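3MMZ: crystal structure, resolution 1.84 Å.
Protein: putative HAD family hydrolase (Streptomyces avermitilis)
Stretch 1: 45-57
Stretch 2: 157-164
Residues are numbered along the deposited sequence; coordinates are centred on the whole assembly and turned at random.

Stretch 1 45-57: GLGIAALRKSGLT
Stretch 2, residues 157-164: WILGPSLD

Two consecutive non-glycine residues with positive phi, Leu-163 (60/27) and Asp-164 (63/21), mark this contact, and the first of them points its side chain toward the first helix. No hydrogen bond crosses between the stretches; an apolar contact, burying 321 Å² over both sides, joins them, and touching residues lie at least 102 positions apart in sequence. On one side lies the last part of a helix, 45-53, and the turn that closes it; on the other, a helix ends at Leu-159 and the chain then folds back. The nearest CA pairs are Ala-50 with Leu-163 (CA to CA 6.2 Å) and Leu-51 with Leu-159 (CA to CA 7.6 Å).

Ala-50 is at the heart of the contact. Its short side chain points toward stretch 2, and its CB lies 3.7 Å from Leu-159 CD1 and 4.0 Å from Leu-163 CB, so the backbones approach closely here. Leu-159 and Leu-163 are the most covered residues (64 and 65 Å²). Leu-159 (m, t) extends its CD1 to 3.9 Å from Leu-51 CD2, while its CD2 reaches 3.9 Å from Ser-54 CB. The CA-to-CB bond of Leu-51 (m, t) points sideways to stretch 2, but the side chain's end comes nearer, bringing CD2 to 3.9 Å from Ile-158 CB. Ile-158 (m, m) also meets Leu-56 (m, t), Ile-158 CG2 to Leu-56 CD1 4.3 Å. Leu-46 (t, p) places CD2 3.9 Å from CD1 of Leu-163 (m, t); Leu-163 CD1 also lies 4.3 Å from Gly-47 CA. Branched apolar side chains suit Leu-51, Ile-158 and Leu-163, all buried.

After each helix, the first residue to leave helical phi/psi is a positive-phi glycine, where a CB would jam against the preceding carbonyl O. Gly-55 (94/8) forms a Schellman motif, with Gly-55 N bonded to Arg-52 O at 3.0 Å and Leu-56 N weakly to Leu-51 O at 3.5 Å; Ser-54 OG (chi1 p) donates to Leu-51 O at 2.6 Å. At Gly-160 (91/173) a CB would also clash with Pro-161 CD (3.0 Å); this glycine opens a type I turn closed by Leu-163 N to Gly-160 O, 3.0 Å.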

# COMPACT_ATOMS: atom_id res chain seq x y z
N GLY D 45 13.25 -20.58 2.71
CA GLY D 45 14.14 -21.59 3.26
C GLY D 45 13.39 -22.76 3.87
O GLY D 45 13.76 -23.92 3.67
N LEU D 46 12.31 -22.46 4.58
CA LEU D 46 11.51 -23.50 5.22
C LEU D 46 10.74 -24.28 4.17
O LEU D 46 10.62 -25.50 4.28
CB LEU D 46 10.55 -22.88 6.26
CG LEU D 46 9.72 -23.85 7.10
CD1 LEU D 46 10.56 -24.53 8.18
CD2 LEU D 46 8.54 -23.11 7.73
N GLY D 47 10.23 -23.57 3.16
CA GLY D 47 9.53 -24.19 2.03
C GLY D 47 10.44 -25.14 1.25
O GLY D 47 10.06 -26.26 0.93
N ILE D 48 11.63 -24.66 0.91
CA ILE D 48 12.62 -25.46 0.19
C ILE D 48 13.00 -26.72 0.98
O ILE D 48 13.05 -27.82 0.42
CB ILE D 48 13.85 -24.59 -0.16
CG1 ILE D 48 13.46 -23.55 -1.23
CG2 ILE D 48 15.04 -25.45 -0.62
CD1 ILE D 48 14.41 -22.34 -1.36
N ALA D 49 13.25 -26.57 2.28
CA ALA D 49 13.59 -27.72 3.11
C ALA D 49 12.45 -28.73 3.17
O ALA D 49 12.68 -29.94 3.14
CB ALA D 49 14.02 -27.28 4.52
N ALA D 50 11.21 -28.22 3.24
CA ALA D 50 10.03 -29.08 3.25
C ALA D 50 9.87 -29.84 1.94
O ALA D 50 9.57 -31.04 1.96
CB ALA D 50 8.77 -28.26 3.56
N LEU D 51 10.09 -29.16 0.81
CA LEU D 51 10.05 -29.81 -0.51
C LEU D 51 11.14 -30.89 -0.63
O LEU D 51 10.88 -32.01 -1.07
CB LEU D 51 10.15 -28.77 -1.64
CG LEU D 51 8.97 -27.80 -1.76
CD1 LEU D 51 9.31 -26.61 -2.65
CD2 LEU D 51 7.72 -28.53 -2.29
N ARG D 52 12.35 -30.56 -0.19
CA ARG D 52 13.47 -31.50 -0.20
C ARG D 52 13.18 -32.73 0.66
O ARG D 52 13.41 -33.86 0.23
CB ARG D 52 14.76 -30.80 0.26
CG ARG D 52 15.97 -31.73 0.36
CD ARG D 52 17.23 -30.99 0.78
NE ARG D 52 17.01 -30.08 1.90
CZ ARG D 52 17.05 -30.43 3.19
NH1 ARG D 52 17.31 -31.68 3.55
NH2 ARG D 52 16.83 -29.51 4.13
N LYS D 53 12.65 -32.51 1.87
CA LYS D 53 12.28 -33.61 2.77
C LYS D 53 11.21 -34.52 2.19
O LYS D 53 11.15 -35.71 2.52
CB LYS D 53 11.83 -33.08 4.13
CG LYS D 53 12.98 -32.64 5.03
CD LYS D 53 12.45 -31.89 6.24
CE LYS D 53 13.55 -31.62 7.27
NZ LYS D 53 14.54 -30.62 6.77
N SER D 54 10.37 -33.97 1.31
CA SER D 54 9.32 -34.73 0.64
C SER D 54 9.87 -35.63 -0.49
O SER D 54 9.12 -36.39 -1.10
CB SER D 54 8.22 -33.80 0.13
OG SER D 54 8.56 -33.20 -1.11
N GLY D 55 11.17 -35.54 -0.76
CA GLY D 55 11.80 -36.41 -1.76
C GLY D 55 11.89 -35.82 -3.16
O GLY D 55 12.26 -36.52 -4.11
N LEU D 56 11.54 -34.55 -3.31
CA LEU D 56 11.65 -33.88 -4.60
C LEU D 56 13.11 -33.58 -4.90
O LEU D 56 13.87 -33.19 -4.02
CB LEU D 56 10.85 -32.58 -4.60
CG LEU D 56 9.33 -32.72 -4.69
CD1 LEU D 56 8.66 -31.43 -4.27
CD2 LEU D 56 8.91 -33.11 -6.11
N THR D 57 13.50 -33.78 -6.16
CA THR D 57 14.85 -33.42 -6.59
C THR D 57 14.95 -31.91 -6.80
O THR D 57 14.19 -31.33 -7.59
CB THR D 57 15.25 -34.20 -7.86
OG1 THR D 57 15.04 -35.60 -7.66
CG2 THR D 57 16.72 -33.96 -8.19
N TRP D 157 1.41 -24.91 -2.13
CA TRP D 157 0.62 -25.54 -3.21
C TRP D 157 0.88 -27.05 -3.24
O TRP D 157 -0.04 -27.85 -3.34
CB TRP D 157 0.99 -24.97 -4.58
CG TRP D 157 0.70 -23.53 -4.78
CD1 TRP D 157 -0.10 -22.72 -4.02
CD2 TRP D 157 1.18 -22.72 -5.86
NE1 TRP D 157 -0.13 -21.45 -4.55
CE2 TRP D 157 0.65 -21.42 -5.67
CE3 TRP D 157 2.03 -22.96 -6.95
CZ2 TRP D 157 0.93 -20.36 -6.56
CZ3 TRP D 157 2.31 -21.91 -7.82
CH2 TRP D 157 1.75 -20.63 -7.62
N ILE D 158 2.15 -27.42 -3.17
CA ILE D 158 2.57 -28.81 -3.30
C ILE D 158 2.27 -29.61 -2.03
O ILE D 158 1.79 -30.74 -2.11
CB ILE D 158 4.10 -28.91 -3.65
CG1 ILE D 158 4.46 -28.07 -4.89
CG2 ILE D 158 4.55 -30.37 -3.80
CD1 ILE D 158 3.66 -28.42 -6.13
N LEU D 159 2.53 -29.02 -0.87
CA LEU D 159 2.49 -29.77 0.40
C LEU D 159 1.31 -29.44 1.32
O LEU D 159 1.08 -30.12 2.32
CB LEU D 159 3.80 -29.58 1.16
CG LEU D 159 5.07 -30.00 0.41
CD1 LEU D 159 6.31 -29.52 1.17
CD2 LEU D 159 5.11 -31.51 0.16
N GLY D 160 0.56 -28.40 0.97
CA GLY D 160 -0.53 -27.94 1.81
C GLY D 160 -0.10 -26.88 2.81
O GLY D 160 1.10 -26.59 2.95
N PRO D 161 -1.07 -26.29 3.52
CA PRO D 161 -0.82 -25.16 4.41
C PRO D 161 0.17 -25.44 5.55
O PRO D 161 0.83 -24.51 6.00
CB PRO D 161 -2.22 -24.82 4.96
CG PRO D 161 -3.17 -25.39 3.97
CD PRO D 161 -2.50 -26.64 3.46
N SER D 162 0.31 -26.69 6.00
CA SER D 162 1.29 -26.97 7.07
C SER D 162 2.66 -27.42 6.56
O SER D 162 3.56 -27.75 7.35
CB SER D 162 0.73 -27.92 8.13
OG SER D 162 1.09 -29.27 7.88
N LEU D 163 2.82 -27.42 5.23
CA LEU D 163 4.06 -27.85 4.56
C LEU D 163 4.37 -29.31 4.89
O LEU D 163 5.53 -29.73 4.88
CB LEU D 163 5.24 -26.93 4.91
CG LEU D 163 5.05 -25.43 4.63
CD1 LEU D 163 6.31 -24.65 4.91
CD2 LEU D 163 4.58 -25.17 3.20
N ASP D 164 3.32 -30.06 5.18
CA ASP D 164 3.40 -31.48 5.52
C ASP D 164 4.20 -31.76 6.81
O ASP D 164 4.66 -32.88 7.03
CB ASP D 164 3.95 -32.28 4.33
CG ASP D 164 3.40 -33.69 4.28
OD1 ASP D 164 2.22 -33.90 4.63
OD2 ASP D 164 4.16 -34.60 3.89